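Long-range contacts in ribokinase (Arabidopsis thaliana, PDB 6ILS), which phosphorylates ribose at O-5 with ATP and magnesium, supplying ribose 5-phosphate for nucleotide and amino acid synthesis and the pentose phosphate pathway: residues 2-7 and 55-60; 136-141 and 161-166. All coordinates share one frame; numbering follows the deposited sequence.

In the fold
Interaction 1 closes before interaction 2 opens along the chain, and their centres lie about 10 Å apart on the same side of the chain's centre. Both belong to the mixed nine-stranded sheet of the PfkB-family fold, where strands 56-63, 5-8, 138-143 and 164-170 run parallel in that spatial order. Strands 5-8 and 138-143 join the two pairs: P4 O and V6 O probably accept hydrogen bonds from the backbone N of G137 and L140, and L5 packs on L140. The four strands form one parallel platform; the side chains of F58 and I165 lie about 11 Å from bound ribose and ATP respectively, so these contacts build the sheet beside the active site, not the site itself.

Interaction 1 (2-7 and 55-60); sequences APPLVV and PTYFVG
L5 and T56 lie side by side and point the same way, a neat example of how a parallel bridge pairs side chains on one face of a sheet. L5 CB starts 3.9 Å from T56 OG1. With CG anti to the backbone N (chi1 162°), that carbon stands about equally far from OG1 and CG2 of T56. At the tip the two branches part: CD2 settles 3.7 Å from T56 OG1, with the methyl CG2 hardly farther, while CD1 turns to L140 of the next strand. An alanine in place of L5 would probably open a gap between T56 and L140 and take from the T56 methyl the leucine branch beside it.

T56 OG1 has its polar partner in the backbone O of Y54. Beneath the side chains, the bridges L5–T56, V6–Y57 and V7–F58 set the register. L5 N bonds to P55 O at a bent 138°, whereas V59 N reaches V7 O at 2.7 Å and almost straight. Y57 N to L5 O and V7 N to Y57 O complete the alternating ladder. On the face bearing V6 and Y57, V6 CG1 touches V59 CG2 at 4.0 Å; just ahead of the strand, P4 CB meets the Y57 ring at its edge, 3.6 Å from CD1.

Strands 5-8 and 56-63 are parallel neighbours in the central sheet of this PfkB-family kinase. A46 of helix 41-51 packs against the face of V7, T56 and F58, and I132 of helix 131-134 against V6, Y57 and V59; the Y57 ring stacks with H83, and strand 138-143 flanks L5 and V7.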
ATOM      1  N   ALA B   2      11.064  29.150  19.570  1.00 44.18           N
ATOM      2  CA  ALA B   2      10.469  28.725  20.832  1.00 41.25           C
ATOM      3  C   ALA B   2      10.788  27.252  21.086  1.00 36.95           C
ATOM      4  O   ALA B   2      11.036  26.492  20.135  1.00 38.93           O
ATOM      5  CB  ALA B   2       8.970  28.956  20.809  1.00 36.26           C
ATOM      6  N   PRO B   3      10.816  26.837  22.361  1.00 34.04           N
ATOM      7  CA  PRO B   3      11.057  25.413  22.601  1.00 30.63           C
ATOM      8  C   PRO B   3       9.987  24.576  21.908  1.00 23.69           C
ATOM      9  O   PRO B   3       8.798  24.748  22.154  1.00 24.49           O
ATOM     10  CB  PRO B   3      10.999  25.286  24.134  1.00 30.99           C
ATOM     11  CG  PRO B   3      10.381  26.571  24.617  1.00 35.04           C
ATOM     12  CD  PRO B   3      10.764  27.609  23.616  1.00 37.35           C
ATOM     13  N   PRO B   4      10.423  23.691  21.011  1.00 22.29           N
ATOM     14  CA  PRO B   4       9.508  23.081  20.051  1.00 22.82           C
ATOM     15  C   PRO B   4       8.619  22.002  20.618  1.00 21.69           C
ATOM     16  O   PRO B   4       8.938  21.370  21.638  1.00 19.25           O
ATOM     17  CB  PRO B   4      10.458  22.471  19.014  1.00 25.65           C
ATOM     18  CG  PRO B   4      11.687  22.151  19.805  1.00 25.81           C
ATOM     19  CD  PRO B   4      11.822  23.294  20.774  1.00 26.21           C
ATOM     20  N   LEU B   5       7.497  21.792  19.930  1.00 18.52           N
ATOM     21  CA  LEU B   5       6.723  20.570  20.108  1.00 17.83           C
ATOM     22  C   LEU B   5       7.514  19.429  19.505  1.00 19.61           C
ATOM     23  O   LEU B   5       7.845  19.444  18.310  1.00 18.87           O
ATOM     24  CB  LEU B   5       5.342  20.669  19.445  1.00 16.89           C
ATOM     25  CG  LEU B   5       4.609  19.341  19.192  1.00 19.52           C
ATOM     26  CD1 LEU B   5       4.208  18.691  20.506  1.00 17.98           C
ATOM     27  CD2 LEU B   5       3.375  19.561  18.310  1.00 17.80           C
ATOM     28  N   VAL B   6       7.832  18.434  20.324  1.00 16.04           N
ATOM     29  CA  VAL B   6       8.528  17.262  19.805  1.00 16.11           C
ATOM     30  C   VAL B   6       7.675  16.014  19.914  1.00 16.59           C
ATOM     31  O   VAL B   6       7.274  15.596  20.999  1.00 16.62           O
ATOM     32  CB  VAL B   6       9.862  17.036  20.522  1.00 18.87           C
ATOM     33  CG1 VAL B   6      10.525  15.763  19.989  1.00 20.93           C
ATOM     34  CG2 VAL B   6      10.744  18.237  20.323  1.00 21.40           C
ATOM     35  N   VAL B   7       7.363  15.442  18.755  1.00 14.03           N
ATOM     36  CA  VAL B   7       6.543  14.252  18.658  1.00 15.05           C
ATOM     37  C   VAL B   7       7.439  13.069  18.362  1.00 17.91           C
ATOM     38  O   VAL B   7       8.130  13.040  17.336  1.00 16.34           O
ATOM     39  CB  VAL B   7       5.469  14.380  17.533  1.00 16.18           C
ATOM     40  CG1 VAL B   7       4.578  13.146  17.500  1.00 15.42           C
ATOM     41  CG2 VAL B   7       4.639  15.672  17.723  1.00 16.90           C
ATOM     42  N   PRO B  55       6.693  25.541  16.207  1.00 20.41           N
ATOM     43  CA  PRO B  55       7.879  24.809  15.790  1.00 21.66           C
ATOM     44  C   PRO B  55       7.711  23.345  16.199  1.00 22.13           C
ATOM     45  O   PRO B  55       7.634  23.110  17.332  1.00 20.90           O
ATOM     46  CB  PRO B  55       9.010  25.408  16.628  1.00 24.60           C
ATOM     47  CG  PRO B  55       8.526  26.766  16.992  1.00 27.59           C
ATOM     48  CD  PRO B  55       7.024  26.710  16.996  1.00 22.29           C
ATOM     49  N   THR B  56       7.731  22.443  15.227  1.00 19.69           N
ATOM     50  CA  THR B  56       7.420  21.038  15.507  1.00 19.07           C
ATOM     51  C   THR B  56       8.429  20.081  14.872  1.00 20.02           C
ATOM     52  O   THR B  56       8.711  20.177  13.672  1.00 20.57           O
ATOM     53  CB  THR B  56       6.006  20.687  14.997  1.00 19.38           C
ATOM     54  OG1 THR B  56       5.038  21.498  15.676  1.00 22.44           O
ATOM     55  CG2 THR B  56       5.686  19.220  15.250  1.00 19.21           C
ATOM     56  N   TYR B  57       8.971  19.170  15.679  1.00 17.51           N
ATOM     57  CA  TYR B  57       9.871  18.122  15.229  1.00 19.35           C
ATOM     58  C   TYR B  57       9.170  16.775  15.316  1.00 20.66           C
ATOM     59  O   TYR B  57       8.455  16.510  16.282  1.00 18.22           O
ATOM     60  CB  TYR B  57      11.142  18.068  16.102  1.00 20.19           C
ATOM     61  CG  TYR B  57      12.095  19.195  15.837  1.00 21.35           C
ATOM     62  CD1 TYR B  57      11.831  20.472  16.312  1.00 22.30           C
ATOM     63  CD2 TYR B  57      13.249  18.993  15.095  1.00 22.28           C
ATOM     64  CE1 TYR B  57      12.686  21.517  16.057  1.00 28.46           C
ATOM     65  CE2 TYR B  57      14.115  20.040  14.833  1.00 23.63           C
ATOM     66  CZ  TYR B  57      13.831  21.293  15.320  1.00 26.65           C
ATOM     67  OH  TYR B  57      14.681  22.339  15.069  1.00 29.22           O
ATOM     68  N   PHE B  58       9.402  15.917  14.329  1.00 18.46           N
ATOM     69  CA  PHE B  58       8.925  14.547  14.388  1.00 17.87           C
ATOM     70  C   PHE B  58      10.130  13.630  14.500  1.00 19.80           C
ATOM     71  O   PHE B  58      11.033  13.680  13.659  1.00 18.79           O
ATOM     72  CB  PHE B  58       8.084  14.191  13.146  1.00 16.98           C
ATOM     73  CG  PHE B  58       7.698  12.735  13.071  1.00 15.16           C
ATOM     74  CD1 PHE B  58       6.960  12.146  14.093  1.00 15.46           C
ATOM     75  CD2 PHE B  58       8.050  11.967  11.983  1.00 15.91           C
ATOM     76  CE1 PHE B  58       6.596  10.816  14.055  1.00 17.12           C
ATOM     77  CE2 PHE B  58       7.686  10.622  11.922  1.00 20.69           C
ATOM     78  CZ  PHE B  58       6.945  10.043  12.957  1.00 18.86           C
ATOM     79  N   VAL B  59      10.149  12.819  15.553  1.00 19.04           N
ATOM     80  CA  VAL B  59      11.165  11.791  15.726  1.00 17.74           C
ATOM     81  C   VAL B  59      10.562  10.424  15.438  1.00 19.45           C
ATOM     82  O   VAL B  59       9.645   9.953  16.129  1.00 16.66           O
ATOM     83  CB  VAL B  59      11.755  11.807  17.151  1.00 17.23           C
ATOM     84  CG1 VAL B  59      12.827  10.706  17.300  1.00 20.02           C
ATOM     85  CG2 VAL B  59      12.298  13.179  17.474  1.00 19.99           C
ATOM     86  N   GLY B  60      11.058   9.770  14.397  1.00 17.73           N
ATOM     87  CA  GLY B  60      10.425   8.551  13.966  1.00 19.33           C
ATOM     88  C   GLY B  60      11.345   7.759  13.057  1.00 20.22           C
ATOM     89  O   GLY B  60      12.414   8.239  12.696  1.00 19.22           O
TER

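Interaction 2 (136-141 and 161-166); sequences AGIVLL and GVPVIL
L140 CD2 lies against I165, 3.6 Å from CB and nearly as close to CD1, the two side chains running alongside each other in the same direction. L140 CG is anti to the carbonyl carbon (chi1 -58°), and from there CD2 reaches over to the partner strand. The I165 tip is shared, since I138 CD1 comes to 4.0 Å from I165 CD1. The I138 and P163 side chains cross at about a right angle, I138 CG1 lying 3.8 Å from P163 CG.

These strands are the two parallel arms of a beta-alpha-beta crossover whose connecting helix, 147-158, packs through V153 and V157 on the face bearing L141 and V164. The face of L140 and I165 is instead covered by A266 of helix 257-270, the helix that also carries D259, the predicted proton acceptor.

On the helix 147-158 side L141 and V164 cross obliquely, L141 CD1 meeting V164 CG1 at 3.8 Å, while L141 CB receives L166 CD1 at 3.9 Å. Three backbone bonds hold the bridges: V139 N to P163 O, I165 N to V139 O, the straightest at 175°, and L141 N to I165 O at 2.8 Å. The V164 N-H turns to the other flank, where D184 OD2 accepts it. Ahead of the strands V162 points toward the opposite segment, its CG2 resting 3.7 Å from G137 O.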
ATOM      1  N   ALA B 136      12.936  20.169  24.104  1.00 26.22           N
ATOM      2  CA  ALA B 136      11.533  20.394  23.751  1.00 23.20           C
ATOM      3  C   ALA B 136      10.842  21.381  24.698  1.00 28.19           C
ATOM      4  O   ALA B 136      11.263  21.558  25.843  1.00 28.13           O
ATOM      5  CB  ALA B 136      10.780  19.078  23.741  1.00 21.17           C
ATOM      6  N   GLY B 137       9.782  22.021  24.212  1.00 21.85           N
ATOM      7  CA  GLY B 137       8.846  22.729  25.073  1.00 23.49           C
ATOM      8  C   GLY B 137       7.760  21.799  25.579  1.00 21.35           C
ATOM      9  O   GLY B 137       7.177  22.027  26.636  1.00 22.25           O
ATOM     10  N   ILE B 138       7.490  20.737  24.823  1.00 20.07           N
ATOM     11  CA  ILE B 138       6.457  19.771  25.179  1.00 17.91           C
ATOM     12  C   ILE B 138       6.652  18.546  24.300  1.00 19.33           C
ATOM     13  O   ILE B 138       7.046  18.670  23.148  1.00 18.81           O
ATOM     14  CB  ILE B 138       5.023  20.369  25.021  1.00 21.86           C
ATOM     15  CG1 ILE B 138       3.977  19.417  25.578  1.00 21.14           C
ATOM     16  CG2 ILE B 138       4.704  20.715  23.551  1.00 18.79           C
ATOM     17  CD1 ILE B 138       2.684  20.117  25.992  1.00 23.66           C
ATOM     18  N   VAL B 139       6.434  17.361  24.849  1.00 17.58           N
ATOM     19  CA  VAL B 139       6.688  16.131  24.106  1.00 19.15           C
ATOM     20  C   VAL B 139       5.422  15.287  24.014  1.00 18.42           C
ATOM     21  O   VAL B 139       4.711  15.143  25.009  1.00 15.83           O
ATOM     22  CB  VAL B 139       7.840  15.302  24.769  1.00 18.60           C
ATOM     23  CG1 VAL B 139       7.978  13.935  24.117  1.00 20.04           C
ATOM     24  CG2 VAL B 139       9.141  16.068  24.690  1.00 19.89           C
ATOM     25  N   LEU B 140       5.129  14.754  22.817  1.00 14.49           N
ATOM     26  CA  LEU B 140       3.945  13.926  22.583  1.00 14.54           C
ATOM     27  C   LEU B 140       4.339  12.531  22.149  1.00 15.95           C
ATOM     28  O   LEU B 140       5.134  12.392  21.223  1.00 17.82           O
ATOM     29  CB  LEU B 140       3.041  14.515  21.473  1.00 15.79           C
ATOM     30  CG  LEU B 140       2.469  15.910  21.578  1.00 25.58           C
ATOM     31  CD1 LEU B 140       1.268  16.070  20.597  1.00 20.94           C
ATOM     32  CD2 LEU B 140       2.096  16.246  23.008  1.00 26.63           C
ATOM     33  N   LEU B 141       3.772  11.528  22.819  1.00 14.97           N
ATOM     34  CA  LEU B 141       3.963  10.110  22.530  1.00 15.18           C
ATOM     35  C   LEU B 141       2.616   9.446  22.263  1.00 17.36           C
ATOM     36  O   LEU B 141       1.572   9.955  22.700  1.00 15.51           O
ATOM     37  CB  LEU B 141       4.658   9.426  23.725  1.00 15.55           C
ATOM     38  CG  LEU B 141       5.883  10.156  24.271  1.00 14.38           C
ATOM     39  CD1 LEU B 141       6.339   9.520  25.599  1.00 18.87           C
ATOM     40  CD2 LEU B 141       7.055  10.162  23.231  1.00 14.55           C
ATOM     41  N   GLY B 161      12.360  18.577  33.063  1.00 39.66           N
ATOM     42  CA  GLY B 161      11.275  19.462  33.448  1.00 45.77           C
ATOM     43  C   GLY B 161      10.330  20.040  32.399  1.00 46.43           C
ATOM     44  O   GLY B 161       9.883  21.176  32.550  1.00 63.31           O
ATOM     45  N   VAL B 162      10.003  19.278  31.353  1.00 50.75           N
ATOM     46  CA  VAL B 162       9.016  19.734  30.344  1.00 46.33           C
ATOM     47  C   VAL B 162       7.858  18.718  30.246  1.00 31.36           C
ATOM     48  O   VAL B 162       8.060  17.531  30.482  1.00 37.90           O
ATOM     49  CB  VAL B 162       9.704  19.985  28.956  1.00 41.32           C
ATOM     50  CG1 VAL B 162      11.219  19.793  29.056  1.00 47.75           C
ATOM     51  CG2 VAL B 162       9.121  19.105  27.834  1.00 30.01           C
ATOM     52  N   PRO B 163       6.637  19.179  29.927  1.00 32.08           N
ATOM     53  CA  PRO B 163       5.477  18.268  29.980  1.00 27.36           C
ATOM     54  C   PRO B 163       5.482  17.157  28.920  1.00 25.71           C
ATOM     55  O   PRO B 163       5.845  17.389  27.770  1.00 24.88           O
ATOM     56  CB  PRO B 163       4.286  19.202  29.772  1.00 29.04           C
ATOM     57  CG  PRO B 163       4.850  20.419  29.135  1.00 28.96           C
ATOM     58  CD  PRO B 163       6.256  20.553  29.569  1.00 32.00           C
ATOM     59  N   VAL B 164       5.088  15.959  29.326  1.00 20.58           N
ATOM     60  CA  VAL B 164       4.999  14.818  28.427  1.00 21.46           C
ATOM     61  C   VAL B 164       3.581  14.311  28.369  1.00 23.27           C
ATOM     62  O   VAL B 164       2.982  13.995  29.408  1.00 21.87           O
ATOM     63  CB  VAL B 164       5.920  13.664  28.879  1.00 26.20           C
ATOM     64  CG1 VAL B 164       5.806  12.484  27.921  1.00 23.48           C
ATOM     65  CG2 VAL B 164       7.347  14.146  28.972  1.00 28.04           C
ATOM     66  N   ILE B 165       3.041  14.228  27.158  1.00 17.32           N
ATOM     67  CA  ILE B 165       1.698  13.716  26.933  1.00 17.74           C
ATOM     68  C   ILE B 165       1.754  12.367  26.244  1.00 18.44           C
ATOM     69  O   ILE B 165       2.409  12.213  25.207  1.00 20.10           O
ATOM     70  CB  ILE B 165       0.848  14.709  26.058  1.00 16.91           C
ATOM     71  CG1 ILE B 165       0.804  16.085  26.725  1.00 21.74           C
ATOM     72  CG2 ILE B 165      -0.540  14.131  25.813  1.00 20.85           C
ATOM     73  CD1 ILE B 165       0.024  17.142  25.937  1.00 24.11           C
ATOM     74  N   LEU B 166       1.068  11.389  26.819  1.00 17.04           N
ATOM     75  CA  LEU B 166       0.957  10.084  26.220  1.00 16.80           C
ATOM     76  C   LEU B 166      -0.466   9.848  25.744  1.00 18.59           C
ATOM     77  O   LEU B 166      -1.409   9.744  26.538  1.00 17.96           O
ATOM     78  CB  LEU B 166       1.389   8.982  27.207  1.00 18.27           C
ATOM     79  CG  LEU B 166       1.133   7.554  26.739  1.00 18.47           C
ATOM     80  CD1 LEU B 166       2.022   7.169  25.537  1.00 16.58           C
ATOM     81  CD2 LEU B 166       1.356   6.559  27.905  1.00 24.13           C
TER